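PDB 5ZCG: probable protein phosphatase 2C 50 from Oryza sativa subsp. japonica, which probably removes phosphate from phosphoserine and phosphothreonine residues of other proteins, using bound magnesium ions, and probably acts in abscisic acid signalling. Local coordinates for residues D61-A66 / I217-L222; G65-N70 / P136-N141; R113-V118 / Y221-V226. The protein carries 5 engineered substitutions. All coordinates share one frame; numbering follows the deposited sequence.

Contact 1: D61-A66 / I217-L222. With MG (magnesium ion), chain F; MG (magnesium ion), chain E.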
loop_
_atom_site.group_PDB
_atom_site.type_symbol
_atom_site.label_atom_id
_atom_site.label_comp_id
_atom_site.label_asym_id
_atom_site.label_seq_id
_atom_site.Cartn_x
_atom_site.Cartn_y
_atom_site.Cartn_z
ATOM N N ASP A 61 6.011 3.173 -0.331
ATOM C CA ASP A 61 4.971 4.190 -0.443
ATOM C C ASP A 61 3.781 3.710 0.384
ATOM O O ASP A 61 3.036 2.824 -0.035
ATOM C CB ASP A 61 4.631 4.407 -1.915
ATOM C CG ASP A 61 3.555 5.451 -2.141
ATOM O OD1 ASP A 61 2.916 5.921 -1.174
ATOM O OD2 ASP A 61 3.353 5.799 -3.322
ATOM N N GLY A 62 3.612 4.298 1.568
ATOM C CA GLY A 62 2.512 3.913 2.429
ATOM C C GLY A 62 1.210 4.605 2.057
ATOM O O GLY A 62 1.195 5.710 1.519
ATOM N N HIS A 63 0.104 3.905 2.309
ATOM C CA HIS A 63 -1.245 4.448 2.205
ATOM C C HIS A 63 -2.031 4.015 3.437
ATOM O O HIS A 63 -1.712 3.008 4.078
ATOM C CB HIS A 63 -1.961 3.993 0.921
ATOM C CG HIS A 63 -1.949 2.511 0.716
ATOM N ND1 HIS A 63 -1.015 1.878 -0.077
ATOM C CD2 HIS A 63 -2.747 1.536 1.212
ATOM C CE1 HIS A 63 -1.241 0.576 -0.064
ATOM N NE2 HIS A 63 -2.286 0.342 0.709
ATOM N N GLY A 64 -3.060 4.790 3.772
ATOM C CA GLY A 64 -3.798 4.602 5.008
ATOM C C GLY A 64 -3.060 5.035 6.253
ATOM O O GLY A 64 -3.629 4.975 7.350
ATOM N N GLY A 65 -1.834 5.499 6.115
ATOM C CA GLY A 65 -0.969 5.792 7.240
ATOM C C GLY A 65 0.470 5.548 6.845
ATOM O O GLY A 65 0.768 5.057 5.758
ATOM N N ALA A 66 1.375 5.894 7.758
ATOM C CA ALA A 66 2.803 5.716 7.527
ATOM C C ALA A 66 3.367 4.455 8.181
ATOM O O ALA A 66 4.541 4.135 7.962
ATOM C CB ALA A 66 3.577 6.935 8.031
ATOM N N ILE A 217 2.172 -4.589 0.571
ATOM C CA ILE A 217 2.402 -5.166 1.889
ATOM C C ILE A 217 1.376 -4.565 2.839
ATOM O O ILE A 217 1.211 -3.342 2.884
ATOM C CB ILE A 217 3.837 -4.895 2.380
ATOM C CG1 ILE A 217 4.853 -5.573 1.456
ATOM C CG2 ILE A 217 4.007 -5.362 3.825
ATOM C CD1 ILE A 217 6.263 -5.563 1.991
ATOM N N GLY A 218 0.683 -5.415 3.590
ATOM C CA GLY A 218 -0.376 -4.940 4.463
ATOM C C GLY A 218 -1.726 -5.076 3.790
ATOM O O GLY A 218 -1.930 -6.021 3.023
ATOM N N ASP A 219 -2.643 -4.141 4.045
ATOM C CA ASP A 219 -3.969 -4.138 3.417
ATOM C C ASP A 219 -4.658 -5.496 3.557
ATOM O O ASP A 219 -5.206 -6.042 2.595
ATOM C CB ASP A 219 -3.876 -3.747 1.939
ATOM C CG ASP A 219 -3.362 -2.336 1.734
ATOM O OD1 ASP A 219 -3.872 -1.413 2.399
ATOM O OD2 ASP A 219 -2.447 -2.151 0.901
ATOM N N ARG A 220 -4.626 -6.055 4.769
ATOM C CA ARG A 220 -5.215 -7.379 4.954
ATOM C C ARG A 220 -6.723 -7.391 4.733
ATOM O O ARG A 220 -7.289 -8.474 4.551
ATOM C CB ARG A 220 -4.885 -7.939 6.341
ATOM C CG ARG A 220 -5.437 -7.168 7.531
ATOM C CD ARG A 220 -4.802 -7.685 8.824
ATOM N NE ARG A 220 -5.226 -6.954 10.019
ATOM C CZ ARG A 220 -4.542 -5.959 10.579
ATOM N NH1 ARG A 220 -3.394 -5.547 10.054
ATOM N NH2 ARG A 220 -5.012 -5.368 11.668
ATOM N N TYR A 221 -7.385 -6.226 4.708
ATOM C CA TYR A 221 -8.813 -6.219 4.416
ATOM C C TYR A 221 -9.110 -6.457 2.944
ATOM O O TYR A 221 -10.264 -6.738 2.605
ATOM C CB TYR A 221 -9.452 -4.903 4.870
ATOM C CG TYR A 221 -9.222 -3.727 3.939
ATOM C CD1 TYR A 221 -7.937 -3.293 3.632
ATOM C CD2 TYR A 221 -10.292 -3.035 3.388
ATOM C CE1 TYR A 221 -7.728 -2.212 2.793
ATOM C CE2 TYR A 221 -10.091 -1.952 2.548
ATOM C CZ TYR A 221 -8.808 -1.544 2.257
ATOM O OH TYR A 221 -8.600 -0.472 1.423
ATOM N N LEU A 222 -8.102 -6.385 2.075
ATOM C CA LEU A 222 -8.284 -6.601 0.646
ATOM C C LEU A 222 -7.719 -7.935 0.180
ATOM O O LEU A 222 -7.619 -8.167 -1.032
ATOM C CB LEU A 222 -7.660 -5.448 -0.145
ATOM C CG LEU A 222 -8.515 -4.180 -0.133
ATOM C CD1 LEU A 222 -7.825 -3.031 -0.846
ATOM C CD2 LEU A 222 -9.870 -4.458 -0.760
HETATM MG MG MG F . 1.289 7.059 -0.132
HETATM MG MG MG E . 2.356 7.832 -3.628
HETATM O O HOH W 1 0.645 7.102 -4.028
HETATM O O HOH W 2 1.373 8.231 -1.868
HETATM O O HOH W 3 4.224 8.688 -3.128
HETATM O O HOH W 4 -0.324 6.443 -1.566
HETATM O O HOH W 5 -0.002 8.542 1.048
#
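His-63 and Asp-219 face one another and meet in the plane of the imidazole, edge on. NE2 of His-63 donates to OD2 of Asp-219 at a short 2.5 Å, with an N-H...O angle of 146°. The ring and the carboxylate are only 6° from coplanar, and the acceptor uses its syn lone pair, on the side of the other carboxylate oxygen. The imidazole reaches this position because its CG stands between the backbone N and the carbonyl carbon (chi1 52°), the crowded position, which lets the end of the ring come up to 217-222. OD2 of Asp-219 is also hydrogen-bonded to OG of Ser-216, so the carboxylate that steadies the ring is itself positioned by a second-shell residue. Aspartate suits this place: its short arm brings the carboxylate to the ring from a backbone in left-handed conformation, just after Gly-218.

On the same strand, Asp-61 spreads its carboxylate over two magnesium ions. OD1 of Asp-61 binds one ion at 2.2 Å and OD2 of Asp-61 the other at 2.3 Å. The backbone O of Gly-62 binds the first magnesium ion at 2.1 Å. Water 2 bridges the pair, and Asp-249 and Asp-311 complete the protein ligands of the second ion. The backbone of another protein chain packs on His-63, and one of that chain's polar side chains hydrogen-bonds to N of Gly-64.

The in-plane His-carboxylate bond therefore restrains the rotation of a buried imidazole, keeping it level with the carboxylate beside the two-metal centre of a PP2C phosphatase.

Contact 2: G65-N70 / P136-N141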
loop_
_atom_site.group_PDB
_atom_site.type_symbol
_atom_site.label_atom_id
_atom_site.label_comp_id
_atom_site.label_asym_id
_atom_site.label_seq_id
_atom_site.Cartn_x
_atom_site.Cartn_y
_atom_site.Cartn_z
ATOM N N GLY A 65 -1.834 5.499 6.115
ATOM C CA GLY A 65 -0.969 5.792 7.240
ATOM C C GLY A 65 0.470 5.548 6.845
ATOM O O GLY A 65 0.768 5.057 5.758
ATOM N N ALA A 66 1.375 5.894 7.758
ATOM C CA ALA A 66 2.803 5.716 7.527
ATOM C C ALA A 66 3.367 4.455 8.181
ATOM O O ALA A 66 4.541 4.135 7.962
ATOM C CB ALA A 66 3.577 6.935 8.031
ATOM N N GLU A 67 2.559 3.704 8.934
ATOM C CA GLU A 67 3.131 2.705 9.832
ATOM C C GLU A 67 3.676 1.498 9.077
ATOM O O GLU A 67 4.712 0.944 9.459
ATOM C CB GLU A 67 2.081 2.253 10.850
ATOM C CG GLU A 67 1.599 3.339 11.803
ATOM C CD GLU A 67 0.488 4.188 11.209
ATOM O OE1 GLU A 67 0.316 5.338 11.660
ATOM O OE2 GLU A 67 -0.207 3.709 10.288
ATOM N N VAL A 68 3.016 1.085 7.995
ATOM C CA VAL A 68 3.510 -0.071 7.250
ATOM C C VAL A 68 4.726 0.302 6.408
ATOM O O VAL A 68 5.676 -0.478 6.295
ATOM C CB VAL A 68 2.384 -0.692 6.402
ATOM C CG1 VAL A 68 2.915 -1.839 5.544
ATOM C CG2 VAL A 68 1.261 -1.188 7.302
ATOM N N ALA A 69 4.739 1.504 5.831
ATOM C CA ALA A 69 5.931 1.950 5.111
ATOM C C ALA A 69 7.144 2.032 6.037
ATOM O O ALA A 69 8.252 1.620 5.666
ATOM C CB ALA A 69 5.666 3.301 4.445
ATOM N N ASN A 70 6.951 2.554 7.252
ATOM C CA ASN A 70 8.048 2.634 8.213
ATOM C C ASN A 70 8.475 1.253 8.681
ATOM O O ASN A 70 9.678 0.988 8.851
ATOM C CB ASN A 70 7.634 3.490 9.410
ATOM C CG ASN A 70 7.534 4.959 9.065
ATOM O OD1 ASN A 70 8.062 5.404 8.048
ATOM N ND2 ASN A 70 6.849 5.720 9.907
ATOM N N PRO A 136 -1.203 -7.308 15.354
ATOM C CA PRO A 136 -0.877 -6.569 14.123
ATOM C C PRO A 136 -0.248 -5.216 14.418
ATOM O O PRO A 136 -0.539 -4.578 15.434
ATOM C CB PRO A 136 -2.238 -6.411 13.430
ATOM C CG PRO A 136 -3.093 -7.496 14.009
ATOM C CD PRO A 136 -2.635 -7.652 15.422
ATOM N N VAL A 137 0.631 -4.777 13.514
ATOM C CA VAL A 137 1.329 -3.519 13.752
ATOM C C VAL A 137 0.356 -2.348 13.699
ATOM O O VAL A 137 0.523 -1.367 14.434
ATOM C CB VAL A 137 2.496 -3.337 12.760
ATOM C CG1 VAL A 137 3.367 -4.589 12.727
ATOM C CG2 VAL A 137 1.994 -2.977 11.366
ATOM N N THR A 138 -0.683 -2.434 12.874
ATOM C CA THR A 138 -1.629 -1.333 12.722
ATOM C C THR A 138 -2.929 -1.882 12.138
ATOM O O THR A 138 -3.127 -3.099 12.056
ATOM C CB THR A 138 -1.028 -0.214 11.861
ATOM O OG1 THR A 138 -1.907 0.921 11.863
ATOM C CG2 THR A 138 -0.806 -0.690 10.433
ATOM N N ALA A 139 -3.817 -0.977 11.729
ATOM C CA ALA A 139 -5.149 -1.336 11.259
ATOM C C ALA A 139 -5.079 -2.112 9.943
ATOM O O ALA A 139 -4.034 -2.209 9.294
ATOM C CB ALA A 139 -6.013 -0.086 11.098
ATOM N N GLU A 140 -6.226 -2.680 9.556
ATOM C CA GLU A 140 -6.263 -3.586 8.416
ATOM C C GLU A 140 -6.274 -2.869 7.069
ATOM O O GLU A 140 -6.004 -3.508 6.045
ATOM C CB GLU A 140 -7.463 -4.538 8.532
ATOM C CG GLU A 140 -8.846 -3.938 8.451
ATOM C CD GLU A 140 -9.924 -5.015 8.365
ATOM O OE1 GLU A 140 -9.571 -6.213 8.396
ATOM O OE2 GLU A 140 -11.120 -4.666 8.263
ATOM N N ASN A 141 -6.568 -1.566 7.034
ATOM C CA ASN A 141 -6.567 -0.808 5.788
ATOM C C ASN A 141 -5.323 0.063 5.641
ATOM O O ASN A 141 -5.358 1.086 4.949
ATOM C CB ASN A 141 -7.831 0.043 5.673
ATOM C CG ASN A 141 -7.977 1.032 6.810
ATOM O OD1 ASN A 141 -7.222 0.998 7.781
ATOM N ND2 ASN A 141 -8.964 1.915 6.703
#
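Thr-138, which touches both Glu-67 and Val-68, offers its backbone O to NH2 of Arg-220 in a probable hydrogen bond. That bond holds the loop from behind while the threonine side chain points at the start of helix 67-91. Thr-138 meets Glu-67 and Val-68 at about right angles. Its OG1, anti to the backbone N (chi1 -173°), faces the carboxylate of Glu-67, with OG1 of Thr-138 3.6 Å from OE2 of Glu-67, too long to count as a bond. The methyl lies against both neighbours: CG2 of Thr-138 packs on CG2 of Val-68 at 3.8 Å and approaches CB of Glu-67 at 4.1 Å. A beta-branched residue with one polar and one methyl arm thus suits a place between a carboxylate and an aliphatic side chain. The glutamate chain bends at chi2 (84°), folding its carboxylate back over Gly-65, where a beta carbon would collide with OE2 of Glu-67. At the first turn of a helix its negative charge is probably favoured by the helix dipole. A glycine in place of Thr-138 would probably leave the CG2 of Val-68 without its methyl neighbour and open a gap beside the CB of Glu-67.

Around the contact, Val-68 also packs on Val-142, on Ser-144 of strand 143-151 and on Val-118 of helix 99-118. Val-137 N bonds to Val-118 O, so the loop bridges the C-terminal end of helix 99-118 and the N-terminal end of helix 67-91, beside the sheet.

Contact 3: R113-V118 / Y221-V226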
loop_
_atom_site.group_PDB
_atom_site.type_symbol
_atom_site.label_atom_id
_atom_site.label_comp_id
_atom_site.label_asym_id
_atom_site.label_seq_id
_atom_site.Cartn_x
_atom_site.Cartn_y
_atom_site.Cartn_z
ATOM N N ARG A 113 6.909 -12.731 4.754
ATOM C CA ARG A 113 7.178 -12.721 6.186
ATOM C C ARG A 113 6.942 -11.340 6.774
ATOM O O ARG A 113 6.351 -11.206 7.853
ATOM C CB ARG A 113 8.611 -13.185 6.452
ATOM C CG ARG A 113 9.116 -12.896 7.859
ATOM C CD ARG A 113 8.605 -13.919 8.864
ATOM N NE ARG A 113 8.618 -15.279 8.324
ATOM C CZ ARG A 113 9.706 -16.038 8.229
ATOM N NH1 ARG A 113 10.881 -15.577 8.640
ATOM N NH2 ARG A 113 9.621 -17.261 7.723
ATOM N N VAL A 114 7.389 -10.295 6.076
ATOM C CA VAL A 114 7.100 -8.943 6.546
ATOM C C VAL A 114 5.592 -8.695 6.559
ATOM O O VAL A 114 5.052 -8.122 7.515
ATOM C CB VAL A 114 7.847 -7.900 5.694
ATOM C CG1 VAL A 114 7.351 -6.495 6.015
ATOM C CG2 VAL A 114 9.343 -8.008 5.940
ATOM N N ASP A 115 4.886 -9.147 5.519
ATOM C CA ASP A 115 3.431 -8.996 5.492
ATOM C C ASP A 115 2.782 -9.698 6.682
ATOM O O ASP A 115 1.910 -9.133 7.353
ATOM C CB ASP A 115 2.877 -9.538 4.172
ATOM C CG ASP A 115 1.390 -9.249 3.991
ATOM O OD1 ASP A 115 1.029 -8.078 3.728
ATOM O OD2 ASP A 115 0.578 -10.194 4.103
ATOM N N ASP A 116 3.218 -10.932 6.970
ATOM C CA ASP A 116 2.666 -11.693 8.089
ATOM C C ASP A 116 2.959 -11.014 9.420
ATOM O O ASP A 116 2.142 -11.068 10.347
ATOM C CB ASP A 116 3.236 -13.114 8.092
ATOM C CG ASP A 116 2.604 -14.006 7.040
ATOM O OD1 ASP A 116 1.472 -13.708 6.597
ATOM O OD2 ASP A 116 3.239 -15.012 6.659
ATOM N N GLU A 117 4.130 -10.383 9.540
ATOM C CA GLU A 117 4.430 -9.630 10.751
ATOM C C GLU A 117 3.513 -8.422 10.876
ATOM O O GLU A 117 3.034 -8.108 11.974
ATOM C CB GLU A 117 5.894 -9.197 10.754
ATOM C CG GLU A 117 6.871 -10.346 10.938
ATOM C CD GLU A 117 8.319 -9.885 10.930
ATOM O OE1 GLU A 117 9.215 -10.749 11.040
ATOM O OE2 GLU A 117 8.560 -8.660 10.813
ATOM N N VAL A 118 3.257 -7.734 9.760
ATOM C CA VAL A 118 2.393 -6.558 9.792
ATOM C C VAL A 118 0.986 -6.948 10.216
ATOM O O VAL A 118 0.377 -6.295 11.071
ATOM C CB VAL A 118 2.400 -5.848 8.423
ATOM C CG1 VAL A 118 1.184 -4.955 8.286
ATOM C CG2 VAL A 118 3.675 -5.050 8.255
ATOM N N TYR A 221 -7.385 -6.226 4.708
ATOM C CA TYR A 221 -8.813 -6.219 4.416
ATOM C C TYR A 221 -9.110 -6.457 2.944
ATOM O O TYR A 221 -10.264 -6.738 2.605
ATOM C CB TYR A 221 -9.452 -4.903 4.870
ATOM C CG TYR A 221 -9.222 -3.727 3.939
ATOM C CD1 TYR A 221 -7.937 -3.293 3.632
ATOM C CD2 TYR A 221 -10.292 -3.035 3.388
ATOM C CE1 TYR A 221 -7.728 -2.212 2.793
ATOM C CE2 TYR A 221 -10.091 -1.952 2.548
ATOM C CZ TYR A 221 -8.808 -1.544 2.257
ATOM O OH TYR A 221 -8.600 -0.472 1.423
ATOM N N LEU A 222 -8.102 -6.385 2.075
ATOM C CA LEU A 222 -8.284 -6.601 0.646
ATOM C C LEU A 222 -7.719 -7.935 0.180
ATOM O O LEU A 222 -7.619 -8.167 -1.032
ATOM C CB LEU A 222 -7.660 -5.448 -0.145
ATOM C CG LEU A 222 -8.515 -4.180 -0.133
ATOM C CD1 LEU A 222 -7.825 -3.031 -0.846
ATOM C CD2 LEU A 222 -9.870 -4.458 -0.760
ATOM N N LYS A 223 -7.344 -8.811 1.107
ATOM C CA LYS A 223 -6.922 -10.146 0.723
ATOM C C LYS A 223 -8.150 -10.994 0.390
ATOM O O LYS A 223 -9.229 -10.777 0.947
ATOM C CB LYS A 223 -6.124 -10.800 1.850
ATOM C CG LYS A 223 -4.723 -10.222 2.015
ATOM C CD LYS A 223 -3.972 -10.865 3.173
ATOM C CE LYS A 223 -2.740 -10.052 3.557
ATOM N NZ LYS A 223 -1.944 -9.625 2.369
ATOM N N PRO A 224 -8.017 -11.970 -0.524
ATOM C CA PRO A 224 -6.787 -12.376 -1.208
ATOM C C PRO A 224 -6.536 -11.643 -2.521
ATOM O O PRO A 224 -5.722 -12.102 -3.324
ATOM C CB PRO A 224 -7.038 -13.854 -1.478
ATOM C CG PRO A 224 -8.526 -13.889 -1.784
ATOM C CD PRO A 224 -9.166 -12.789 -0.953
ATOM N N PHE A 225 -7.224 -10.520 -2.740
ATOM C CA PHE A 225 -7.107 -9.816 -4.013
ATOM C C PHE A 225 -5.811 -9.013 -4.096
ATOM O O PHE A 225 -5.168 -8.977 -5.151
ATOM C CB PHE A 225 -8.327 -8.917 -4.222
ATOM C CG PHE A 225 -9.637 -9.604 -3.930
ATOM C CD1 PHE A 225 -10.060 -10.674 -4.703
ATOM C CD2 PHE A 225 -10.439 -9.189 -2.876
ATOM C CE1 PHE A 225 -11.258 -11.317 -4.437
ATOM C CE2 PHE A 225 -11.642 -9.827 -2.602
ATOM C CZ PHE A 225 -12.051 -10.893 -3.387
ATOM N N VAL A 226 -5.414 -8.361 -3.004
ATOM C CA VAL A 226 -4.145 -7.643 -2.932
ATOM C C VAL A 226 -3.147 -8.541 -2.208
ATOM O O VAL A 226 -3.360 -8.904 -1.048
ATOM C CB VAL A 226 -4.309 -6.285 -2.228
ATOM C CG1 VAL A 226 -2.987 -5.538 -2.185
ATOM C CG2 VAL A 226 -5.372 -5.447 -2.939
#
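Asp-115 and Lys-223 supply essentially all the buried surface here, in nearly equal shares, and they reach out to each other head-on. NZ of Lys-223 donates to OD2 of Asp-115 at 3.1 Å, making a salt bridge. The ammonium comes from the syn side of that oxygen but 26° out of the carboxylate plane. NZ of Lys-223 lies 3.6 Å from OD1 of Asp-115, so one oxygen takes most of the bond. CE of Lys-223 also rests 3.4 Å from OD2 of Asp-115. The lysine runs out almost fully extended and turns only at its last torsion (chi4 -45°), which swings NZ onto the aspartate. A long, flexible side chain suits this task, because the nearest alpha carbons of the two segments, CA of Asp-115 and CA of Val-226, are 11.4 Å apart.

The other oxygen of Asp-115 has the shorter bond: OD1 accepts from the backbone N of Gly-218. Both oxygens of this buried carboxylate are thereby satisfied, and the lysine's charge would probably favour its ionised form. Aspartate fits because it offers one oxygen to each partner on an arm short enough to keep both near the helix.

On the same helix, Val-114 and Val-118 pack on helix 67-91. The salt bridge thus joins the flank of helix 99-118 to the loop after strand 217-218, within the PP2C beta sandwich, two antiparallel sheets with helices packed on their outer sides.

Overall arrangement
From the N terminus, strand 53-63 runs into helix 67-91, and helix 99-118 leads by a loop to strand 143-151. Contact 1 closes the longest loop, across 150 residues, bringing the end of strand 53-63 to the turn after strand 217-218. Contact 2 starts from the same stretch, sharing Gly-65 and Ala-66, and closes a shorter loop nested inside it. Contact 3 begins within the span of contact 2 and ends beyond it, so these two cross; it finishes on the stretch that ends contact 1, sharing Tyr-221 and Leu-222. Together they tie both helices and the intervening loops to the ends of strands 53-63 and 217-218, which both pair with strand 143-151.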